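PDB 6THK: pyocin S5 from Pseudomonas aeruginosa PAO1, which probably kills bacteria related to its producer by forming channels that depolarise the cytoplasmic membrane and dissipate cellular energy. Local coordinates for residues A390-L403 against A458-L470. The protein carries 1 engineered substitution. Residues are numbered along the deposited sequence; the frame is centred on the assembly and turned at random.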
ATOM      1  N   ALA A 390     -54.770 -39.310  -6.902  1.00 53.77           N
ATOM      2  CA  ALA A 390     -53.698 -38.550  -7.524  1.00 53.97           C
ATOM      3  C   ALA A 390     -52.903 -37.776  -6.488  1.00 60.68           C
ATOM      4  O   ALA A 390     -51.695 -37.723  -6.534  1.00 60.95           O
ATOM      5  CB  ALA A 390     -54.264 -37.602  -8.548  1.00 54.50           C
ATOM      6  N   PHE A 391     -53.614 -37.179  -5.553  1.00 58.50           N
ATOM      7  CA  PHE A 391     -53.020 -36.414  -4.495  1.00 59.76           C
ATOM      8  C   PHE A 391     -52.191 -37.275  -3.556  1.00 68.12           C
ATOM      9  O   PHE A 391     -51.205 -36.821  -3.038  1.00 68.61           O
ATOM     10  CB  PHE A 391     -54.103 -35.718  -3.710  1.00 61.35           C
ATOM     11  CG  PHE A 391     -54.543 -34.421  -4.300  1.00 62.94           C
ATOM     12  CD1 PHE A 391     -53.633 -33.463  -4.641  1.00 66.12           C
ATOM     13  CD2 PHE A 391     -55.876 -34.153  -4.476  1.00 64.94           C
ATOM     14  CE1 PHE A 391     -54.050 -32.262  -5.150  1.00 67.14           C
ATOM     15  CE2 PHE A 391     -56.309 -32.954  -4.984  1.00 67.98           C
ATOM     16  CZ  PHE A 391     -55.389 -32.008  -5.330  1.00 66.33           C
ATOM     17  N   ASP A 392     -52.613 -38.511  -3.339  1.00 67.92           N
ATOM     18  CA  ASP A 392     -51.917 -39.446  -2.469  1.00 68.75           C
ATOM     19  C   ASP A 392     -50.602 -39.805  -3.110  1.00 75.58           C
ATOM     20  O   ASP A 392     -49.632 -39.990  -2.424  1.00 76.77           O
ATOM     21  CB  ASP A 392     -52.732 -40.730  -2.262  1.00 30.00           C
ATOM     22  CG  ASP A 392     -53.567 -40.717  -0.995  1.00 30.00           C
ATOM     23  OD1 ASP A 392     -53.643 -39.661  -0.353  1.00 30.00           O
ATOM     24  OD2 ASP A 392     -54.167 -41.757  -0.644  1.00 30.00           O
ATOM     25  N   SER A 393     -50.577 -39.911  -4.426  1.00 72.98           N
ATOM     26  CA  SER A 393     -49.376 -40.265  -5.168  1.00 73.76           C
ATOM     27  C   SER A 393     -48.397 -39.108  -5.353  1.00 79.02           C
ATOM     28  O   SER A 393     -47.351 -39.267  -5.960  1.00 79.20           O
ATOM     29  CB  SER A 393     -49.768 -40.803  -6.543  1.00 77.33           C
ATOM     30  OG  SER A 393     -48.687 -40.773  -7.447  1.00 84.81           O
ATOM     31  N   LEU A 394     -48.781 -37.947  -4.857  1.00 75.14           N
ATOM     32  CA  LEU A 394     -48.000 -36.703  -4.937  1.00 74.85           C
ATOM     33  C   LEU A 394     -46.568 -36.812  -4.466  1.00 77.55           C
ATOM     34  O   LEU A 394     -46.290 -37.240  -3.345  1.00 76.77           O
ATOM     35  CB  LEU A 394     -48.691 -35.538  -4.210  1.00 74.81           C
ATOM     36  CG  LEU A 394     -48.318 -34.140  -4.696  1.00 78.98           C
ATOM     37  CD1 LEU A 394     -49.538 -33.262  -4.764  1.00 78.71           C
ATOM     38  CD2 LEU A 394     -47.204 -33.526  -3.841  1.00 80.20           C
ATOM     39  N   ASP A 395     -45.677 -36.325  -5.325  1.00 73.52           N
ATOM     40  CA  ASP A 395     -44.236 -36.284  -5.148  1.00 73.42           C
ATOM     41  C   ASP A 395     -43.870 -34.937  -4.501  1.00 76.71           C
ATOM     42  O   ASP A 395     -43.971 -33.909  -5.170  1.00 75.95           O
ATOM     43  CB  ASP A 395     -43.587 -36.432  -6.527  1.00 75.77           C
ATOM     44  CG  ASP A 395     -42.087 -36.448  -6.475  1.00 88.87           C
ATOM     45  OD1 ASP A 395     -41.500 -35.382  -6.247  1.00 88.93           O
ATOM     46  OD2 ASP A 395     -41.501 -37.541  -6.619  1.00 98.82           O
ATOM     47  N   LYS A 396     -43.414 -34.948  -3.227  1.00 73.31           N
ATOM     48  CA  LYS A 396     -43.088 -33.750  -2.423  1.00 72.63           C
ATOM     49  C   LYS A 396     -41.849 -32.966  -2.878  1.00 74.77           C
ATOM     50  O   LYS A 396     -41.839 -31.738  -2.752  1.00 73.15           O
ATOM     51  CB  LYS A 396     -42.943 -34.118  -0.937  1.00 75.41           C
ATOM     52  N   GLN A 397     -40.818 -33.676  -3.388  1.00 72.50           N
ATOM     53  CA  GLN A 397     -39.545 -33.112  -3.853  1.00 73.49           C
ATOM     54  C   GLN A 397     -39.698 -32.222  -5.109  1.00 78.56           C
ATOM     55  O   GLN A 397     -39.260 -31.067  -5.057  1.00 78.22           O
ATOM     56  CB  GLN A 397     -38.549 -34.239  -4.140  1.00 30.00           C
ATOM     57  N   MET A 398     -40.366 -32.735  -6.191  1.00 75.23           N
ATOM     58  CA  MET A 398     -40.650 -32.013  -7.459  1.00 74.60           C
ATOM     59  C   MET A 398     -41.613 -30.853  -7.240  1.00 72.99           C
ATOM     60  O   MET A 398     -41.478 -29.820  -7.899  1.00 73.02           O
ATOM     61  CB  MET A 398     -41.177 -32.935  -8.577  1.00 77.82           C
ATOM     62  CG  MET A 398     -40.283 -34.121  -8.820  1.00 82.62           C
ATOM     63  SD  MET A 398     -40.365 -34.913 -10.434  1.00 87.83           S
ATOM     64  CE  MET A 398     -39.329 -36.343 -10.097  1.00 84.36           C
ATOM     65  N   MET A 399     -42.580 -31.028  -6.309  1.00 64.16           N
ATOM     66  CA  MET A 399     -43.567 -30.020  -5.902  1.00 62.10           C
ATOM     67  C   MET A 399     -42.831 -28.822  -5.289  1.00 60.62           C
ATOM     68  O   MET A 399     -43.097 -27.691  -5.674  1.00 58.21           O
ATOM     69  CB  MET A 399     -44.552 -30.642  -4.891  1.00 64.56           C
ATOM     70  CG  MET A 399     -45.840 -29.866  -4.682  1.00 68.84           C
ATOM     71  SD  MET A 399     -45.772 -28.382  -3.623  1.00 74.04           S
ATOM     72  CE  MET A 399     -44.648 -28.898  -2.323  1.00 70.84           C
ATOM     73  N   ALA A 400     -41.907 -29.084  -4.326  1.00 56.78           N
ATOM     74  CA  ALA A 400     -41.112 -28.070  -3.604  1.00 55.48           C
ATOM     75  C   ALA A 400     -40.250 -27.251  -4.554  1.00 57.61           C
ATOM     76  O   ALA A 400     -40.173 -26.029  -4.414  1.00 57.99           O
ATOM     77  CB  ALA A 400     -40.235 -28.741  -2.565  1.00 55.91           C
ATOM     78  N   LYS A 401     -39.642 -27.930  -5.543  1.00 52.30           N
ATOM     79  CA  LYS A 401     -38.775 -27.348  -6.555  1.00 51.52           C
ATOM     80  C   LYS A 401     -39.552 -26.496  -7.561  1.00 52.79           C
ATOM     81  O   LYS A 401     -39.042 -25.472  -8.019  1.00 53.32           O
ATOM     82  CB  LYS A 401     -37.989 -28.471  -7.248  1.00 54.60           C
ATOM     83  CG  LYS A 401     -36.993 -28.002  -8.296  1.00 73.84           C
ATOM     84  CD  LYS A 401     -35.891 -27.096  -7.731  1.00 83.71           C
ATOM     85  CE  LYS A 401     -34.903 -26.734  -8.800  1.00 86.77           C
ATOM     86  NZ  LYS A 401     -34.326 -27.954  -9.414  1.00 91.75           N
ATOM     87  N   SER A 402     -40.774 -26.920  -7.908  1.00 46.55           N
ATOM     88  CA  SER A 402     -41.643 -26.200  -8.836  1.00 45.04           C
ATOM     89  C   SER A 402     -42.189 -24.952  -8.166  1.00 48.27           C
ATOM     90  O   SER A 402     -42.154 -23.878  -8.767  1.00 47.09           O
ATOM     91  CB  SER A 402     -42.775 -27.099  -9.312  1.00 46.37           C
ATOM     92  OG  SER A 402     -42.227 -28.154 -10.083  1.00 51.52           O
ATOM     93  N   LEU A 403     -42.627 -25.075  -6.886  1.00 45.19           N
ATOM     94  CA  LEU A 403     -43.115 -23.938  -6.104  1.00 44.78           C
ATOM     95  C   LEU A 403     -42.028 -22.848  -5.926  1.00 49.46           C
ATOM     96  O   LEU A 403     -42.358 -21.666  -5.953  1.00 47.59           O
ATOM     97  CB  LEU A 403     -43.716 -24.390  -4.755  1.00 44.31           C
ATOM     98  CG  LEU A 403     -44.131 -23.287  -3.746  1.00 47.85           C
ATOM     99  CD1 LEU A 403     -45.251 -22.408  -4.300  1.00 47.92           C
ATOM    100  CD2 LEU A 403     -44.554 -23.892  -2.410  1.00 47.22           C
ATOM    101  N   ALA A 458     -50.869 -24.096  -6.766  1.00 36.92           N
ATOM    102  CA  ALA A 458     -51.771 -24.717  -7.751  1.00 36.04           C
ATOM    103  C   ALA A 458     -50.996 -25.311  -8.928  1.00 38.79           C
ATOM    104  O   ALA A 458     -51.217 -26.452  -9.312  1.00 40.23           O
ATOM    105  CB  ALA A 458     -52.778 -23.687  -8.248  1.00 36.73           C
ATOM    106  N   PHE A 459     -50.075 -24.543  -9.467  1.00 34.57           N
ATOM    107  CA  PHE A 459     -49.234 -24.921 -10.596  1.00 34.69           C
ATOM    108  C   PHE A 459     -48.201 -26.002 -10.205  1.00 40.97           C
ATOM    109  O   PHE A 459     -48.031 -26.957 -10.967  1.00 39.03           O
ATOM    110  CB  PHE A 459     -48.561 -23.672 -11.208  1.00 35.16           C
ATOM    111  CG  PHE A 459     -49.462 -22.651 -11.901  1.00 35.99           C
ATOM    112  CD1 PHE A 459     -50.848 -22.792 -11.891  1.00 38.44           C
ATOM    113  CD2 PHE A 459     -48.919 -21.547 -12.556  1.00 36.59           C
ATOM    114  CE1 PHE A 459     -51.673 -21.862 -12.550  1.00 39.49           C
ATOM    115  CE2 PHE A 459     -49.741 -20.623 -13.206  1.00 39.38           C
ATOM    116  CZ  PHE A 459     -51.112 -20.793 -13.206  1.00 37.89           C
ATOM    117  N   ALA A 460     -47.532 -25.874  -9.011  1.00 39.35           N
ATOM    118  CA  ALA A 460     -46.536 -26.866  -8.519  1.00 39.32           C
ATOM    119  C   ALA A 460     -47.170 -28.264  -8.406  1.00 44.27           C
ATOM    120  O   ALA A 460     -46.525 -29.269  -8.725  1.00 45.18           O
ATOM    121  CB  ALA A 460     -45.956 -26.436  -7.172  1.00 39.89           C
ATOM    122  N   THR A 461     -48.464 -28.303  -8.031  1.00 39.90           N
ATOM    123  CA  THR A 461     -49.286 -29.514  -7.948  1.00 39.28           C
ATOM    124  C   THR A 461     -49.419 -30.211  -9.323  1.00 44.83           C
ATOM    125  O   THR A 461     -49.206 -31.410  -9.398  1.00 45.95           O
ATOM    126  CB  THR A 461     -50.640 -29.168  -7.326  1.00 42.97           C
ATOM    127  OG1 THR A 461     -50.398 -28.612  -6.035  1.00 41.36           O
ATOM    128  CG2 THR A 461     -51.538 -30.374  -7.180  1.00 43.67           C
ATOM    129  N   ALA A 462     -49.756 -29.470 -10.403  1.00 39.45           N
ATOM    130  CA  ALA A 462     -49.903 -30.015 -11.760  1.00 37.93           C
ATOM    131  C   ALA A 462     -48.624 -30.653 -12.288  1.00 42.16           C
ATOM    132  O   ALA A 462     -48.704 -31.517 -13.147  1.00 39.68           O
ATOM    133  CB  ALA A 462     -50.341 -28.915 -12.709  1.00 38.51           C
ATOM    134  N   THR A 463     -47.441 -30.220 -11.787  1.00 42.19           N
ATOM    135  CA  THR A 463     -46.125 -30.708 -12.233  1.00 42.92           C
ATOM    136  C   THR A 463     -45.591 -31.937 -11.466  1.00 50.77           C
ATOM    137  O   THR A 463     -44.661 -32.601 -11.937  1.00 50.11           O
ATOM    138  CB  THR A 463     -45.067 -29.579 -12.174  1.00 44.85           C
ATOM    139  OG1 THR A 463     -44.752 -29.341 -10.803  1.00 40.77           O
ATOM    140  CG2 THR A 463     -45.495 -28.292 -12.893  1.00 40.69           C
ATOM    141  N   ALA A 464     -46.129 -32.204 -10.271  1.00 50.58           N
ATOM    142  CA  ALA A 464     -45.655 -33.293  -9.415  1.00 51.31           C
ATOM    143  C   ALA A 464     -46.678 -34.409  -9.190  1.00 57.35           C
ATOM    144  O   ALA A 464     -46.357 -35.397  -8.527  1.00 58.38           O
ATOM    145  CB  ALA A 464     -45.232 -32.712  -8.074  1.00 51.97           C
ATOM    146  N   THR A 465     -47.887 -34.261  -9.741  1.00 53.57           N
ATOM    147  CA  THR A 465     -49.010 -35.176  -9.513  1.00 53.39           C
ATOM    148  C   THR A 465     -49.703 -35.615 -10.828  1.00 56.85           C
ATOM    149  O   THR A 465     -49.893 -34.753 -11.693  1.00 56.52           O
ATOM    150  CB  THR A 465     -50.069 -34.377  -8.686  1.00 64.87           C
ATOM    151  OG1 THR A 465     -49.424 -33.516  -7.767  1.00 72.61           O
ATOM    152  CG2 THR A 465     -51.041 -35.225  -7.946  1.00 59.91           C
ATOM    153  N   PRO A 466     -50.213 -36.880 -10.946  1.00 52.97           N
ATOM    154  CA  PRO A 466     -51.024 -37.260 -12.126  1.00 52.46           C
ATOM    155  C   PRO A 466     -52.484 -36.804 -11.914  1.00 54.12           C
ATOM    156  O   PRO A 466     -53.454 -37.587 -12.025  1.00 52.23           O
ATOM    157  CB  PRO A 466     -50.907 -38.803 -12.167  1.00 54.63           C
ATOM    158  CG  PRO A 466     -50.209 -39.204 -10.874  1.00 59.09           C
ATOM    159  CD  PRO A 466     -50.111 -38.000  -9.995  1.00 55.04           C
ATOM    160  N   ILE A 467     -52.637 -35.496 -11.613  1.00 49.38           N
ATOM    161  CA  ILE A 467     -53.886 -34.833 -11.239  1.00 47.32           C
ATOM    162  C   ILE A 467     -54.999 -34.895 -12.353  1.00 49.80           C
ATOM    163  O   ILE A 467     -56.190 -35.075 -12.012  1.00 50.00           O
ATOM    164  CB  ILE A 467     -53.638 -33.383 -10.703  1.00 49.01           C
ATOM    165  CG1 ILE A 467     -54.892 -32.843 -10.032  1.00 49.96           C
ATOM    166  CG2 ILE A 467     -53.060 -32.395 -11.740  1.00 45.55           C
ATOM    167  CD1 ILE A 467     -54.679 -32.211  -8.888  1.00 61.93           C
ATOM    168  N   GLY A 468     -54.606 -34.802 -13.614  1.00 43.26           N
ATOM    169  CA  GLY A 468     -55.542 -34.816 -14.729  1.00 41.64           C
ATOM    170  C   GLY A 468     -56.203 -33.467 -14.946  1.00 44.02           C
ATOM    171  O   GLY A 468     -56.078 -32.569 -14.104  1.00 43.89           O
ATOM    172  N   ILE A 469     -56.935 -33.320 -16.065  1.00 39.61           N
ATOM    173  CA  ILE A 469     -57.588 -32.061 -16.472  1.00 38.92           C
ATOM    174  C   ILE A 469     -58.645 -31.615 -15.457  1.00 42.45           C
ATOM    175  O   ILE A 469     -58.701 -30.423 -15.146  1.00 42.22           O
ATOM    176  CB  ILE A 469     -58.132 -32.096 -17.956  1.00 40.85           C
ATOM    177  CG1 ILE A 469     -58.525 -30.681 -18.435  1.00 41.67           C
ATOM    178  CG2 ILE A 469     -59.270 -33.135 -18.183  1.00 38.09           C
ATOM    179  CD1 ILE A 469     -58.931 -30.543 -19.909  1.00 55.01           C
ATOM    180  N   LEU A 470     -59.446 -32.559 -14.976  1.00 37.99           N
ATOM    181  CA  LEU A 470     -60.498 -32.294 -14.008  1.00 37.52           C
ATOM    182  C   LEU A 470     -59.926 -31.841 -12.675  1.00 43.15           C
ATOM    183  O   LEU A 470     -60.291 -30.790 -12.177  1.00 45.48           O
ATOM    184  CB  LEU A 470     -61.383 -33.522 -13.821  1.00 35.91           C
ATOM    185  CG  LEU A 470     -62.515 -33.362 -12.815  1.00 39.18           C
ATOM    186  CD1 LEU A 470     -63.391 -32.179 -13.173  1.00 39.52           C
ATOM    187  CD2 LEU A 470     -63.339 -34.627 -12.708  1.00 38.29           C
TER
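The turn of the hydrophobic helical hairpin in a channel-forming colicin domain meets, through A464, T465 and I467, the end of helix 381-392 and the bend that joins it to helix 396-409. T465 sets OG1, which donates to T461 O, against L394 CD1 and CG, and CG2 against A390 O. How alanines let two helices approach closely is illustrated beside this turn: the axes of 396-403 and 458-464 run 8.2 Å apart at 140° between their N-to-C directions. A460 turns its methyl onto the backbone of the partner helix, CB lying 3.5 Å from M399 O, and also touches L403 CB. One turn on, A464 CB rests against D395 O and M399 CB, the latter 3.9 Å away. M399, bent at chi2 and chi3, passes its sulfur by A460 CB and also touches Y423 and A419.

The hairpin, helices 451-464 and 468-481, contains the predicted transmembrane segment 453-478, and P466 at its turn centres an inverse gamma turn. Just before that turn, a weak hydrogen bond ties the hairpin to the bend, D395 N to A464 O at 3.4 Å, though nearly straight (163°). D395 also N-caps helix 396-409: with its CG anti to the backbone N (chi1 -178°), OD1 accepts from M398 N at 2.9 Å.

Two hydroxyls sit on the side facing helix 272-338. S402 OG donates to M398 O and T463 OG1 to A460 O, each tilted out of the carbonyl plane, and S402 OG lies 2.9 Å from T463 OG1. On the helix before the bend, F391 takes I467 CD1 obliquely at CZ (3.6 Å), while T461 CG2 reaches the ring edge at CE1 (3.7 Å). T461 OG1 is hydrogen-bonded with Y423 OH and I457 O, and the F391 ring meets that of F426.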